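Local coordinates for galactose-1-phosphate uridylyltransferase (Bacillus cereus, PDB 4QVU), which is of unknown function but has a HIT-like fold, binds zinc and may act as a UDP-glucose:hexose-1-phosphate uridylyltransferase, at the zinc ion site, the interface of chains A and B and the interface of chains A and C. Residues are numbered along the deposited sequence; one frame, centred on the assembly and turned at random. Chains: chain A/B/C, Uncharacterized protein.

Contact 1, the zinc site, lies within chain A, and its C-alpha centre is about 28 Å from that of contact 2, 24 Å from that of contact 3 and 22 Å from that of contact 4, so no interface given touches the metal directly. Contacts 2 and 4, whose C-alpha centres are about 10 Å apart, are two flanks of one A-B interface and share B:Pro227 and B:Val230 of helix 227-232, which is laid against chain A. Contact 3 joins chain A to chain C, its C-alpha centre about 23 Å from theirs. Each interface is two-fold symmetric; together they could build the deposited tetramer, although the biological assembly may differ.

Contact 1: the zinc ion site. Residues chain A 153, 177-178, 181. With ZN (zinc ion), chain D.
The zinc site looks structural rather than catalytic or adventitious, though the structure alone does not prove this: three protein side chains bind the ion directly, and they tie a loop to the start of a helix. A:His153 comes from a loop, A:Cys178 from the 3-10 turn 176-178, and A:Glu181 from the first turn of helix 179-195. The imidazole binds through ND1, the nitrogen nearer the backbone, at 2.3 Å from ZN. The ion sits well out of the ring plane, a poor angle for the ND1 lone pair that may reflect the 2.65 Å model. The sulfur SG of A:Cys178 lies 2.4 Å from ZN and in the plane of the imidazole, at its edge. The carboxylate of A:Glu181 arrives on an extended chain (chi2 179°) and binds through one oxygen, OE2, 2.0 Å from ZN. All three side chains put their first branch beside the backbone N, anti to the carbonyl carbon. The angles at the metal, 102° to 124°, suit a tetrahedral centre with a further ligand, perhaps water, not modelled. The positive ion would favour a thiolate at A:Cys178. The second carboxylate oxygen of A:Glu181, OE1, stays 3.9 Å from ZN, making the carboxylate monodentate.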
loop_
_atom_site.group_PDB
_atom_site.type_symbol
_atom_site.label_atom_id
_atom_site.label_comp_id
_atom_site.label_asym_id
_atom_site.label_seq_id
_atom_site.Cartn_x
_atom_site.Cartn_y
_atom_site.Cartn_z
ATOM N N HIS A 153 20.979 22.366 -8.081
ATOM C CA HIS A 153 19.984 23.336 -7.610
ATOM C C HIS A 153 18.592 22.740 -7.348
ATOM O O HIS A 153 17.977 23.075 -6.327
ATOM C CB HIS A 153 19.803 24.459 -8.644
ATOM C CG HIS A 153 21.044 25.211 -8.988
ATOM N ND1 HIS A 153 21.456 26.300 -8.242
ATOM C CD2 HIS A 153 21.885 25.052 -10.034
ATOM C CE1 HIS A 153 22.552 26.744 -8.832
ATOM N NE2 HIS A 153 22.848 26.026 -9.914
ATOM N N GLY A 177 17.469 30.443 -2.715
ATOM C CA GLY A 177 17.903 31.157 -3.918
ATOM C C GLY A 177 17.474 30.532 -5.238
ATOM O O GLY A 177 17.482 31.212 -6.269
ATOM N N CYS A 178 17.064 29.232 -5.212
ATOM C CA CYS A 178 16.609 28.453 -6.375
ATOM C C CYS A 178 15.071 28.523 -6.528
ATOM O O CYS A 178 14.487 27.682 -7.218
ATOM C CB CYS A 178 17.066 27.002 -6.247
ATOM S SG CYS A 178 18.806 26.803 -5.797
ATOM N N GLU A 181 13.729 28.789 -10.059
ATOM C CA GLU A 181 13.846 27.508 -10.750
ATOM C C GLU A 181 12.653 26.644 -10.395
ATOM O O GLU A 181 12.120 25.974 -11.272
ATOM C CB GLU A 181 15.165 26.802 -10.413
ATOM C CG GLU A 181 16.391 27.550 -10.898
ATOM C CD GLU A 181 17.706 26.888 -10.548
ATOM O OE1 GLU A 181 18.072 25.894 -11.217
ATOM O OE2 GLU A 181 18.389 27.389 -9.626
HETATM ZN ZN ZN D . 19.528 27.508 -7.965
#

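Contact 2: the interface of chains A and B. Residues chain A 114-116, 164, 220, 222; chain B 224-225, 227, 230.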
loop_
_atom_site.group_PDB
_atom_site.type_symbol
_atom_site.label_atom_id
_atom_site.label_comp_id
_atom_site.label_asym_id
_atom_site.label_seq_id
_atom_site.Cartn_x
_atom_site.Cartn_y
_atom_site.Cartn_z
ATOM N N PHE A 114 -12.242 19.100 -9.759
ATOM C CA PHE A 114 -12.006 17.838 -9.040
ATOM C C PHE A 114 -10.827 17.940 -8.056
ATOM O O PHE A 114 -10.310 16.905 -7.623
ATOM C CB PHE A 114 -11.766 16.685 -10.027
ATOM C CG PHE A 114 -12.865 16.541 -11.051
ATOM C CD1 PHE A 114 -14.170 16.255 -10.662
ATOM C CD2 PHE A 114 -12.592 16.660 -12.406
ATOM C CE1 PHE A 114 -15.189 16.128 -11.609
ATOM C CE2 PHE A 114 -13.607 16.509 -13.354
ATOM C CZ PHE A 114 -14.898 16.246 -12.948
ATOM N N SER A 115 -10.471 19.176 -7.640
ATOM C CA SER A 115 -9.380 19.451 -6.695
ATOM C C SER A 115 -9.889 19.612 -5.256
ATOM O O SER A 115 -9.148 19.323 -4.316
ATOM C CB SER A 115 -8.612 20.708 -7.105
ATOM O OG SER A 115 -9.439 21.858 -7.183
ATOM N N GLY A 116 -11.132 20.068 -5.107
ATOM C CA GLY A 116 -11.758 20.323 -3.815
ATOM C C GLY A 116 -11.797 21.794 -3.432
ATOM O O GLY A 116 -12.008 22.124 -2.263
ATOM N N ILE A 164 -1.240 9.247 -1.707
ATOM C CA ILE A 164 -2.591 8.732 -1.968
ATOM C C ILE A 164 -2.569 7.480 -2.866
ATOM O O ILE A 164 -3.488 6.679 -2.746
ATOM C CB ILE A 164 -3.482 9.850 -2.578
ATOM C CG1 ILE A 164 -3.708 10.967 -1.550
ATOM C CG2 ILE A 164 -4.836 9.338 -3.084
ATOM C CD1 ILE A 164 -4.368 10.498 -0.102
ATOM N N VAL A 220 -0.024 17.427 -7.879
ATOM C CA VAL A 220 -0.864 16.229 -7.911
ATOM C C VAL A 220 -2.023 16.384 -8.920
ATOM O O VAL A 220 -2.952 17.148 -8.645
ATOM C CB VAL A 220 -1.428 15.904 -6.483
ATOM C CG1 VAL A 220 -2.188 14.578 -6.461
ATOM C CG2 VAL A 220 -0.330 15.906 -5.418
ATOM N N ARG A 222 -5.605 15.707 -10.516
ATOM C CA ARG A 222 -6.862 15.302 -9.916
ATOM C C ARG A 222 -7.844 15.023 -11.040
ATOM O O ARG A 222 -8.032 15.841 -11.939
ATOM C CB ARG A 222 -7.364 16.378 -8.935
ATOM C CG ARG A 222 -6.444 16.687 -7.739
ATOM C CD ARG A 222 -6.308 15.580 -6.690
ATOM N NE ARG A 222 -7.606 15.184 -6.129
ATOM C CZ ARG A 222 -8.157 15.697 -5.035
ATOM N NH1 ARG A 222 -7.520 16.621 -4.334
ATOM N NH2 ARG A 222 -9.340 15.275 -4.622
ATOM N N VAL B 224 -14.963 13.563 -4.008
ATOM C CA VAL B 224 -13.721 14.300 -4.234
ATOM C C VAL B 224 -13.030 14.351 -2.868
ATOM O O VAL B 224 -13.611 14.841 -1.894
ATOM C CB VAL B 224 -13.930 15.693 -4.900
ATOM C CG1 VAL B 224 -12.617 16.463 -5.005
ATOM C CG2 VAL B 224 -14.573 15.546 -6.281
ATOM N N VAL B 225 -11.850 13.735 -2.772
ATOM C CA VAL B 225 -11.093 13.685 -1.514
ATOM C C VAL B 225 -10.641 15.117 -1.153
ATOM O O VAL B 225 -10.282 15.901 -2.045
ATOM C CB VAL B 225 -9.891 12.691 -1.588
ATOM C CG1 VAL B 225 -9.204 12.545 -0.236
ATOM C CG2 VAL B 225 -10.339 11.319 -2.103
ATOM N N PRO B 227 -8.481 18.268 -0.045
ATOM C CA PRO B 227 -7.083 18.585 -0.392
ATOM C C PRO B 227 -6.108 18.429 0.778
ATOM O O PRO B 227 -4.948 18.087 0.558
ATOM C CB PRO B 227 -7.148 20.048 -0.821
ATOM C CG PRO B 227 -8.546 20.284 -1.178
ATOM C CD PRO B 227 -9.360 19.427 -0.279
ATOM N N VAL B 230 -5.369 14.705 0.802
ATOM C CA VAL B 230 -4.566 14.320 -0.372
ATOM C C VAL B 230 -3.085 14.687 -0.165
ATOM O O VAL B 230 -2.219 13.836 -0.375
ATOM C CB VAL B 230 -5.106 14.938 -1.686
ATOM C CG1 VAL B 230 -4.091 14.840 -2.818
ATOM C CG2 VAL B 230 -6.415 14.285 -2.088
#
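The packed heart of this patch of the two-fold A-B interface, which may or may not be biological, is the guanidinium of A:Arg222, held between its own chain and chain B. Its chain leaves the backbone with CG anti to the carbonyl carbon (chi1 -61°) and bends at both chi2 and chi3, which swings the head group toward the partner. NH2 donates to the main-chain carbonyl O of B:Val225 at 2.8 Å, nearly in the guanidinium plane, and meets the carbonyl on a lone pair with 162° at the hydrogen. One face of the group lies under the main-chain O of A:Phe114, 3.2 Å above the plane toward the rim. The opposite face takes the methyl CG2 of B:Val230, which meets A:Arg222 tip to tip, 3.4 Å from NH1. The carbonyl oxygens at edge and face would suit the positive charge. Methyl CG1 of B:Val224, anti to its backbone N (chi1 175°), touches NH2. A:Ile164 packs closely too, CG1 3.4 Å from O of B:Val230, and backbone O of A:Ser115 meets ring CG of B:Pro227.

Packing is looser beyond. A:Val220 and B:Val230 run antiparallel past one another, CG1 methyls 4.1 Å apart, and N of A:Gly116 keeps 3.9 Å from CG1 of B:Val224. In the fold, A:Arg222 closes strand 214-222 of chain A, facing the loop of chain B that leads into helix 227-232.

Contact 3: the interface of chains A and C. Residues chain A 145-147, 160, 241-242; chain C 145-147, 160, 241-242.
Apolar contacts, carboxylates laid against aliphatic groups and weak polar pairs make up this two-fold A-C patch, which hides 500 Å² in all. Apolar packing centres on the pair of A:Val146 and C:Val146, whose CG2 methyls meet tip to tip at 3.6 Å. To either side, A:Ile147 and C:Glu242 meet at a slant, CD1 of the isoleucine lying 3.7 Å from CG of the glutamate, with the twin pair repeating this. The mixed contacts join A:Asp160 to C:Ile241: the two side chains run antiparallel past one another, and carboxylate OD2 lies 3.4 Å from methyl CG2. That aspartate places CG between its backbone N and carbonyl carbon (chi1 57°), as does the isoleucine with CG2. Polar contact is slight. C:Glu242 bends at chi2 (74°) across strand 145-147 of chain A, and its OE1 takes a weak hydrogen bond from the backbone N of A:Ile147. The two Glu242 carboxylates are like-charged if ionised, which might weakly disfavour the contact. The polar bonds found in this patch are weak, so the contact may be biological or merely crystalline; the closest approach of those carboxylates is OE2 of A:Glu242 to OE2 of C:Glu242, 6.7 Å.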
loop_
_atom_site.group_PDB
_atom_site.type_symbol
_atom_site.label_atom_id
_atom_site.label_comp_id
_atom_site.label_asym_id
_atom_site.label_seq_id
_atom_site.Cartn_x
_atom_site.Cartn_y
_atom_site.Cartn_z
ATOM N N GLY A 145 11.623 9.288 -5.483
ATOM C CA GLY A 145 11.068 8.655 -6.673
ATOM C C GLY A 145 11.963 8.548 -7.892
ATOM O O GLY A 145 13.199 8.508 -7.792
ATOM N N VAL A 146 11.301 8.437 -9.054
ATOM C CA VAL A 146 11.907 8.333 -10.381
ATOM C C VAL A 146 12.207 9.740 -10.858
ATOM O O VAL A 146 11.281 10.524 -11.075
ATOM C CB VAL A 146 10.971 7.564 -11.355
ATOM C CG1 VAL A 146 11.604 7.389 -12.728
ATOM C CG2 VAL A 146 10.564 6.219 -10.775
ATOM N N ILE A 147 13.492 10.050 -11.017
ATOM C CA ILE A 147 14.006 11.350 -11.449
ATOM C C ILE A 147 13.635 11.632 -12.930
ATOM O O ILE A 147 13.907 10.817 -13.817
ATOM C CB ILE A 147 15.544 11.366 -11.226
ATOM C CG1 ILE A 147 15.860 11.319 -9.708
ATOM C CG2 ILE A 147 16.207 12.582 -11.905
ATOM C CD1 ILE A 147 17.252 10.884 -9.350
ATOM N N ASP A 160 7.308 6.989 -6.273
ATOM C CA ASP A 160 7.228 5.525 -6.346
ATOM C C ASP A 160 6.475 5.010 -5.093
ATOM O O ASP A 160 6.032 3.857 -5.050
ATOM C CB ASP A 160 8.622 4.879 -6.486
ATOM C CG ASP A 160 9.607 5.223 -5.383
ATOM O OD1 ASP A 160 9.532 6.345 -4.846
ATOM O OD2 ASP A 160 10.481 4.386 -5.086
ATOM N N ILE A 241 5.055 4.415 -14.869
ATOM C CA ILE A 241 5.739 5.589 -14.315
ATOM C C ILE A 241 6.863 6.017 -15.262
ATOM O O ILE A 241 7.233 7.182 -15.274
ATOM C CB ILE A 241 6.282 5.269 -12.873
ATOM C CG1 ILE A 241 6.701 6.562 -12.105
ATOM C CG2 ILE A 241 7.416 4.206 -12.886
ATOM C CD1 ILE A 241 6.911 6.418 -10.576
ATOM N N GLU A 242 7.399 5.069 -16.044
ATOM C CA GLU A 242 8.481 5.298 -16.991
ATOM C C GLU A 242 7.956 6.034 -18.219
ATOM O O GLU A 242 8.712 6.794 -18.844
ATOM C CB GLU A 242 9.133 3.967 -17.393
ATOM C CG GLU A 242 10.589 4.102 -17.806
ATOM C CD GLU A 242 11.622 4.342 -16.717
ATOM O OE1 GLU A 242 11.483 3.767 -15.615
ATOM O OE2 GLU A 242 12.632 5.019 -17.009
ATOM N N GLY C 145 7.797 -1.411 -13.734
ATOM C CA GLY C 145 8.694 -0.639 -12.882
ATOM C C GLY C 145 9.719 0.247 -13.563
ATOM O O GLY C 145 9.529 0.710 -14.698
ATOM N N VAL C 146 10.794 0.525 -12.810
ATOM C CA VAL C 146 11.939 1.340 -13.215
ATOM C C VAL C 146 12.892 0.441 -13.978
ATOM O O VAL C 146 13.450 -0.492 -13.398
ATOM C CB VAL C 146 12.610 2.001 -11.979
ATOM C CG1 VAL C 146 13.769 2.903 -12.380
ATOM C CG2 VAL C 146 11.592 2.768 -11.150
ATOM N N ILE C 147 13.070 0.724 -15.266
ATOM C CA ILE C 147 13.926 -0.020 -16.191
ATOM C C ILE C 147 15.425 0.155 -15.826
ATOM O O ILE C 147 15.917 1.281 -15.695
ATOM C CB ILE C 147 13.623 0.464 -17.636
ATOM C CG1 ILE C 147 12.182 0.056 -18.041
ATOM C CG2 ILE C 147 14.666 -0.059 -18.645
ATOM C CD1 ILE C 147 11.594 0.817 -19.194
ATOM N N ASP C 160 7.946 -0.802 -8.821
ATOM C CA ASP C 160 7.465 0.434 -8.193
ATOM C C ASP C 160 6.164 0.117 -7.414
ATOM O O ASP C 160 5.717 0.909 -6.576
ATOM C CB ASP C 160 7.257 1.561 -9.226
ATOM C CG ASP C 160 6.302 1.230 -10.360
ATOM O OD1 ASP C 160 6.236 0.051 -10.757
ATOM O OD2 ASP C 160 5.653 2.158 -10.879
ATOM N N ILE C 241 15.059 3.744 -5.035
ATOM C CA ILE C 241 14.946 2.801 -6.153
ATOM C C ILE C 241 15.907 3.219 -7.269
ATOM O O ILE C 241 16.334 2.377 -8.047
ATOM C CB ILE C 241 13.457 2.738 -6.660
ATOM C CG1 ILE C 241 13.209 1.515 -7.597
ATOM C CG2 ILE C 241 12.991 4.071 -7.307
ATOM C CD1 ILE C 241 11.729 1.143 -7.869
ATOM N N GLU C 242 16.234 4.517 -7.341
ATOM C CA GLU C 242 17.123 5.088 -8.345
ATOM C C GLU C 242 18.570 4.725 -8.029
ATOM O O GLU C 242 19.384 4.603 -8.958
ATOM C CB GLU C 242 16.946 6.611 -8.414
ATOM C CG GLU C 242 17.281 7.203 -9.773
ATOM C CD GLU C 242 16.297 6.983 -10.910
ATOM O OE1 GLU C 242 15.072 7.004 -10.662
ATOM O OE2 GLU C 242 16.756 6.901 -12.071
#

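Contact 4: the interface of chains A and B. Residues chain A 106-108, 110, 134, 138, 163, 205, 207-209; chain B 227-228, 230-232, 234.
B:Tyr232, at the end of helix 227-232, is the plug of this A-B patch and buries 134 Å² against chain A, its CG anti to the carbonyl carbon (chi1 -51°). Its phenol OH donates to the main-chain O of A:Phe208 at 3.1 Å, in the carbonyl plane on a lone pair; the main-chain O of A:Leu107 is equally near this OH and could compete for its hydrogen. Side chains of chain A pack around the ring at one face and its edges. A:Ile106 comes tip to tip, its CD1 over one face, 3.9 Å from the centroid of B:Tyr232. A:Tyr134 runs alongside, pointing the same way but edge-to-face with planes at 76°, and A:Phe207 is likewise edge-to-face at 82°. CE2 of A:Tyr209 closes in on CE1 of B:Tyr232.

One step outward, the helix backbone is held too. The phenol OH of A:Tyr209 donates to the carbonyl O of B:Gly231 at 2.7 Å, again on a lone pair, that oxygen lying in the phenol plane at its edge. CA of B:Gly231 sits over the centre of the A:Phe207 ring, 3.5 Å from its centroid.

Farther out, methyl CD1 of B:Leu228 reaches the phenol end of A:Tyr108. Strands 104-111 and 203-211 carry A:Ile106, A:Tyr108, A:Phe207 and A:Tyr209, while A:Tyr134 comes from a loop; CE2 of A:Tyr108 lies 3.6 Å from CB of B:Pro227.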
loop_
_atom_site.group_PDB
_atom_site.type_symbol
_atom_site.label_atom_id
_atom_site.label_comp_id
_atom_site.label_asym_id
_atom_site.label_seq_id
_atom_site.Cartn_x
_atom_site.Cartn_y
_atom_site.Cartn_z
ATOM N N ILE A 106 0.340 25.768 6.450
ATOM C CA ILE A 106 0.176 25.103 5.162
ATOM C C ILE A 106 0.026 26.134 4.050
ATOM O O ILE A 106 -0.708 27.110 4.208
ATOM C CB ILE A 106 -1.057 24.157 5.211
ATOM C CG1 ILE A 106 -0.739 22.860 5.979
ATOM C CG2 ILE A 106 -1.582 23.848 3.806
ATOM C CD1 ILE A 106 -1.915 21.886 6.109
ATOM N N LEU A 107 0.702 25.876 2.923
ATOM C CA LEU A 107 0.639 26.596 1.654
ATOM C C LEU A 107 0.266 25.573 0.575
ATOM O O LEU A 107 0.988 24.580 0.376
ATOM C CB LEU A 107 1.956 27.346 1.330
ATOM C CG LEU A 107 2.114 27.926 -0.103
ATOM C CD1 LEU A 107 1.097 29.008 -0.413
ATOM C CD2 LEU A 107 3.488 28.460 -0.325
ATOM N N TYR A 108 -0.889 25.784 -0.080
ATOM C CA TYR A 108 -1.371 24.861 -1.102
ATOM C C TYR A 108 -2.326 25.573 -2.073
ATOM O O TYR A 108 -2.804 26.678 -1.798
ATOM C CB TYR A 108 -2.060 23.625 -0.451
ATOM C CG TYR A 108 -3.485 23.822 0.017
ATOM C CD1 TYR A 108 -3.763 24.499 1.200
ATOM C CD2 TYR A 108 -4.551 23.261 -0.679
ATOM C CE1 TYR A 108 -5.074 24.669 1.645
ATOM C CE2 TYR A 108 -5.868 23.416 -0.238
ATOM C CZ TYR A 108 -6.123 24.118 0.927
ATOM O OH TYR A 108 -7.413 24.265 1.364
ATOM N N ASN A 110 -5.613 24.690 -5.155
ATOM C CA ASN A 110 -6.638 23.839 -5.759
ATOM C C ASN A 110 -6.990 24.435 -7.112
ATOM O O ASN A 110 -7.197 25.647 -7.193
ATOM C CB ASN A 110 -7.880 23.715 -4.862
ATOM C CG ASN A 110 -7.634 23.282 -3.441
ATOM O OD1 ASN A 110 -6.733 22.496 -3.148
ATOM N ND2 ASN A 110 -8.465 23.764 -2.528
ATOM N N TYR A 134 1.623 19.799 9.936
ATOM C CA TYR A 134 1.267 19.186 8.653
ATOM C C TYR A 134 2.246 18.081 8.206
ATOM O O TYR A 134 1.887 17.300 7.329
ATOM C CB TYR A 134 1.153 20.231 7.535
ATOM C CG TYR A 134 2.449 20.877 7.101
ATOM C CD1 TYR A 134 3.238 20.303 6.109
ATOM C CD2 TYR A 134 2.840 22.112 7.610
ATOM C CE1 TYR A 134 4.422 20.906 5.688
ATOM C CE2 TYR A 134 4.018 22.729 7.188
ATOM C CZ TYR A 134 4.803 22.123 6.223
ATOM O OH TYR A 134 5.960 22.720 5.793
ATOM N N VAL A 138 3.058 12.631 6.927
ATOM C CA VAL A 138 3.736 12.468 5.633
ATOM C C VAL A 138 5.161 11.987 5.953
ATOM O O VAL A 138 5.728 12.369 6.988
ATOM C CB VAL A 138 3.708 13.697 4.670
ATOM C CG1 VAL A 138 2.283 14.013 4.224
ATOM C CG2 VAL A 138 4.378 14.933 5.270
ATOM N N ILE A 163 1.573 9.597 -1.596
ATOM C CA ILE A 163 0.788 9.730 -0.376
ATOM C C ILE A 163 -0.564 9.032 -0.553
ATOM O O ILE A 163 -0.975 8.305 0.347
ATOM C CB ILE A 163 0.607 11.218 0.030
ATOM C CG1 ILE A 163 1.968 11.951 0.127
ATOM C CG2 ILE A 163 -0.209 11.348 1.332
ATOM C CD1 ILE A 163 1.917 13.459 0.463
ATOM N N ASN A 205 -3.599 19.895 -7.869
ATOM C CA ASN A 205 -3.286 20.502 -6.590
ATOM C C ASN A 205 -1.814 20.775 -6.469
ATOM O O ASN A 205 -0.996 19.993 -6.974
ATOM C CB ASN A 205 -3.702 19.599 -5.429
ATOM C CG ASN A 205 -5.161 19.475 -5.117
ATOM O OD1 ASN A 205 -5.697 18.383 -5.116
ATOM N ND2 ASN A 205 -5.799 20.540 -4.690
ATOM N N PHE A 207 0.975 21.329 -3.357
ATOM C CA PHE A 207 1.200 21.230 -1.914
ATOM C C PHE A 207 2.625 21.593 -1.627
ATOM O O PHE A 207 3.528 21.066 -2.276
ATOM C CB PHE A 207 0.869 19.849 -1.341
ATOM C CG PHE A 207 -0.539 19.394 -1.602
ATOM C CD1 PHE A 207 -1.605 19.946 -0.902
ATOM C CD2 PHE A 207 -0.802 18.405 -2.540
ATOM C CE1 PHE A 207 -2.908 19.541 -1.156
ATOM C CE2 PHE A 207 -2.104 17.988 -2.781
ATOM C CZ PHE A 207 -3.148 18.561 -2.088
ATOM N N PHE A 208 2.834 22.507 -0.680
ATOM C CA PHE A 208 4.176 22.923 -0.320
ATOM C C PHE A 208 4.527 22.376 1.040
ATOM O O PHE A 208 3.662 22.246 1.909
ATOM C CB PHE A 208 4.315 24.444 -0.356
ATOM C CG PHE A 208 4.323 25.026 -1.751
ATOM C CD1 PHE A 208 3.128 25.288 -2.423
ATOM C CD2 PHE A 208 5.522 25.353 -2.377
ATOM C CE1 PHE A 208 3.137 25.845 -3.707
ATOM C CE2 PHE A 208 5.529 25.915 -3.664
ATOM C CZ PHE A 208 4.335 26.163 -4.316
ATOM N N TYR A 209 5.809 22.018 1.200
ATOM C CA TYR A 209 6.376 21.456 2.430
ATOM C C TYR A 209 7.755 22.042 2.707
ATOM O O TYR A 209 8.527 22.287 1.770
ATOM C CB TYR A 209 6.494 19.908 2.344
ATOM C CG TYR A 209 5.302 19.188 1.738
ATOM C CD1 TYR A 209 5.124 19.130 0.357
ATOM C CD2 TYR A 209 4.407 18.480 2.540
ATOM C CE1 TYR A 209 4.034 18.475 -0.206
ATOM C CE2 TYR A 209 3.337 17.779 1.983
ATOM C CZ TYR A 209 3.143 17.799 0.610
ATOM O OH TYR A 209 2.099 17.120 0.038
ATOM N N PRO B 227 -8.481 18.268 -0.045
ATOM C CA PRO B 227 -7.083 18.585 -0.392
ATOM C C PRO B 227 -6.108 18.429 0.778
ATOM O O PRO B 227 -4.948 18.087 0.558
ATOM C CB PRO B 227 -7.148 20.048 -0.821
ATOM C CG PRO B 227 -8.546 20.284 -1.178
ATOM C CD PRO B 227 -9.360 19.427 -0.279
ATOM N N LEU B 228 -6.574 18.662 2.015
ATOM C CA LEU B 228 -5.755 18.556 3.218
ATOM C C LEU B 228 -5.425 17.107 3.505
ATOM O O LEU B 228 -4.373 16.840 4.068
ATOM C CB LEU B 228 -6.447 19.206 4.416
ATOM C CG LEU B 228 -6.013 20.637 4.703
ATOM C CD1 LEU B 228 -6.207 21.553 3.496
ATOM C CD2 LEU B 228 -6.705 21.180 5.925
ATOM N N VAL B 230 -5.369 14.705 0.802
ATOM C CA VAL B 230 -4.566 14.320 -0.372
ATOM C C VAL B 230 -3.085 14.687 -0.165
ATOM O O VAL B 230 -2.219 13.836 -0.375
ATOM C CB VAL B 230 -5.106 14.938 -1.686
ATOM C CG1 VAL B 230 -4.091 14.840 -2.818
ATOM C CG2 VAL B 230 -6.415 14.285 -2.088
ATOM N N GLY B 231 -2.813 15.910 0.275
ATOM C CA GLY B 231 -1.437 16.366 0.444
ATOM C C GLY B 231 -0.807 16.179 1.802
ATOM O O GLY B 231 0.421 16.159 1.906
ATOM N N TYR B 232 -1.620 16.071 2.866
ATOM C CA TYR B 232 -1.039 16.008 4.204
ATOM C C TYR B 232 -1.665 14.942 5.105
ATOM O O TYR B 232 -1.282 14.865 6.276
ATOM C CB TYR B 232 -1.202 17.379 4.890
ATOM C CG TYR B 232 -0.725 18.550 4.057
ATOM C CD1 TYR B 232 0.626 18.879 3.989
ATOM C CD2 TYR B 232 -1.627 19.348 3.355
ATOM C CE1 TYR B 232 1.069 19.966 3.237
ATOM C CE2 TYR B 232 -1.196 20.444 2.607
ATOM C CZ TYR B 232 0.156 20.743 2.545
ATOM O OH TYR B 232 0.600 21.821 1.818
ATOM N N ILE B 234 -4.471 14.900 6.580
ATOM C CA ILE B 234 -5.167 15.609 7.643
ATOM C C ILE B 234 -6.646 15.361 7.377
ATOM O O ILE B 234 -7.192 15.946 6.435
ATOM C CB ILE B 234 -4.787 17.123 7.757
ATOM C CG1 ILE B 234 -3.290 17.294 8.111
ATOM C CG2 ILE B 234 -5.690 17.826 8.791
ATOM C CD1 ILE B 234 -2.753 18.686 8.081
#